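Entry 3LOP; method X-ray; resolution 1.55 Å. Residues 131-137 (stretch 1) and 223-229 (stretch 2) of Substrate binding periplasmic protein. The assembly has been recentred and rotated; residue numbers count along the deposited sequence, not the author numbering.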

# COMPACT_ATOMS: atom_id res chain seq x y z
N LYS A 131 13.75 8.18 4.87
CA LYS A 131 13.23 9.48 5.26
C LYS A 131 12.85 9.58 6.74
O LYS A 131 13.26 10.51 7.43
CB LYS A 131 12.03 9.85 4.38
CG LYS A 131 11.85 11.35 4.16
CD LYS A 131 10.79 11.62 3.11
CE LYS A 131 10.64 13.11 2.83
NZ LYS A 131 11.91 13.70 2.32
N MSE A 132 12.08 8.61 7.23
CA MSE A 132 11.65 8.62 8.63
C MSE A 132 12.77 8.38 9.63
O MSE A 132 12.86 9.08 10.65
CB MSE A 132 10.56 7.57 8.87
CG MSE A 132 9.20 7.93 8.29
SE MSE A 132 7.85 6.65 8.80
CE MSE A 132 8.08 5.39 7.35
N ILE A 133 13.61 7.39 9.37
CA ILE A 133 14.70 7.08 10.29
C ILE A 133 15.74 8.20 10.31
O ILE A 133 16.21 8.58 11.38
CB ILE A 133 15.37 5.73 9.92
CG1 ILE A 133 14.35 4.60 10.05
CG2 ILE A 133 16.56 5.46 10.84
CD1 ILE A 133 13.78 4.43 11.44
N THR A 134 16.07 8.74 9.15
CA THR A 134 17.04 9.83 9.10
C THR A 134 16.52 11.04 9.87
O THR A 134 17.29 11.75 10.51
CB THR A 134 17.36 10.23 7.65
OG1 THR A 134 17.96 9.12 6.97
CG2 THR A 134 18.33 11.40 7.62
N ALA A 135 15.21 11.26 9.81
CA ALA A 135 14.60 12.37 10.53
C ALA A 135 14.80 12.17 12.04
O ALA A 135 15.11 13.12 12.76
CB ALA A 135 13.12 12.47 10.20
N LEU A 136 14.62 10.93 12.50
CA LEU A 136 14.78 10.62 13.92
C LEU A 136 16.22 10.83 14.36
O LEU A 136 16.48 11.46 15.38
CB LEU A 136 14.39 9.16 14.19
CG LEU A 136 12.91 8.76 14.18
CD1 LEU A 136 12.80 7.26 14.30
CD2 LEU A 136 12.17 9.45 15.31
N VAL A 137 17.15 10.29 13.58
CA VAL A 137 18.57 10.43 13.88
C VAL A 137 18.97 11.90 13.91
O VAL A 137 19.72 12.33 14.79
CB VAL A 137 19.43 9.69 12.83
CG1 VAL A 137 20.91 10.01 13.02
CG2 VAL A 137 19.22 8.18 12.94
N ALA A 223 7.46 5.59 23.83
CA ALA A 223 8.24 5.81 22.62
C ALA A 223 7.46 6.50 21.50
O ALA A 223 6.24 6.35 21.40
CB ALA A 223 8.79 4.48 22.11
N GLN A 224 8.18 7.26 20.68
CA GLN A 224 7.58 7.92 19.53
C GLN A 224 7.26 6.77 18.58
O GLN A 224 8.07 5.88 18.39
CB GLN A 224 8.60 8.86 18.88
CG GLN A 224 8.23 9.33 17.47
CD GLN A 224 7.00 10.21 17.45
OE1 GLN A 224 6.92 11.19 18.19
NE2 GLN A 224 6.03 9.87 16.60
N LEU A 225 6.07 6.80 17.98
CA LEU A 225 5.68 5.73 17.07
C LEU A 225 5.68 6.18 15.62
O LEU A 225 5.32 7.31 15.31
CB LEU A 225 4.29 5.21 17.46
CG LEU A 225 4.18 4.67 18.89
CD1 LEU A 225 2.72 4.47 19.25
CD2 LEU A 225 4.97 3.37 19.02
N LEU A 226 6.10 5.28 14.74
CA LEU A 226 6.13 5.55 13.31
C LEU A 226 6.03 4.21 12.59
O LEU A 226 6.30 3.17 13.18
CB LEU A 226 7.42 6.28 12.91
CG LEU A 226 8.77 5.62 13.19
CD1 LEU A 226 9.82 6.27 12.30
CD2 LEU A 226 9.14 5.77 14.66
N GLY A 227 5.65 4.23 11.32
CA GLY A 227 5.52 2.98 10.59
C GLY A 227 5.35 3.14 9.10
O GLY A 227 5.22 4.25 8.58
N LEU A 228 5.36 2.00 8.41
CA LEU A 228 5.22 1.95 6.95
C LEU A 228 3.82 2.31 6.45
O LEU A 228 2.85 2.27 7.21
CB LEU A 228 5.59 0.55 6.45
CG LEU A 228 7.04 0.12 6.63
CD1 LEU A 228 7.19 -1.35 6.23
CD2 LEU A 228 7.95 1.00 5.80
N SER A 229 3.74 2.64 5.16
CA SER A 229 2.47 3.00 4.53
C SER A 229 1.50 1.83 4.44
O SER A 229 0.40 1.96 3.91
CB SER A 229 2.73 3.58 3.13
OG SER A 229 3.34 2.62 2.29

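How do the two backbones lie against each other? Residues 131-137 form part of a longer helix, its turns held by backbone hydrogen bonds such as Leu136 N to Met132 O at 3.2 Å and Val137 N to Ile133 O at 2.9 Å. Residues 224-227 form a strand that runs nearly antiparallel to the helix, with 158° between their N-to-C directions and axes 9.9 Å apart at closest approach. In keeping with the opposed directions, Met132 lies across from Leu226, CA to CA 7.9 Å, and Leu136 across from Gln224, CA to CA 9.5 Å. That spacing leaves room for side chains between the backbones, and no hydrogen bond crosses the gap.

Which side chains fill that gap? Met132 and Leu136 stand one helical turn apart, so both direct their CA-to-CB bonds toward the strand. On the strand, where successive side chains alternate, Gln224 and Leu226 point toward the helix while Leu225 is out of its reach. Leu226 is the centre of the contact. Its CD1 lies 3.7 Å from Met132 CB and 3.7 Å from Leu136 CD1, so one methyl group touches both helix residues. Ile133, whose CA-to-CB bond points sideways, still brings its CD1 to 4.5 Å from Leu226 CD1, a looser touch. These are apolar contacts between buried residues, governed by van der Waals packing and the exclusion of water.

What does the long side chain of Met132 reach? This residue is selenomethionine, and its chain extends past Leu226 to the backbone of Gly227, where CE comes within 3.3 Å of Gly227 O. The approach is close, but a methyl group is no conventional donor, and the pair is best read as tight packing against the carbonyl. Gly227 contributes to the contact through its backbone alone. Farther along, Leu228 has its CA-to-CB bond directed away from the helix, although the end of its side chain comes nearer.

How does a polar residue fit at the other end of the contact? Gln224 offers the helix its aliphatic portion: its CG lies 4.5 Å from Leu136 CD2, a marginal approach. The amide nitrogen is engaged within its own stretch, where Gln224 NE2 donates a hydrogen bond to Leu225 O at 3.0 Å, and it is also bonded elsewhere in the structure. The amide nitrogen thus has partners without calling on the helix. With 256 Å² buried in total, counting both sides, the contact is a small one that rests on apolar packing.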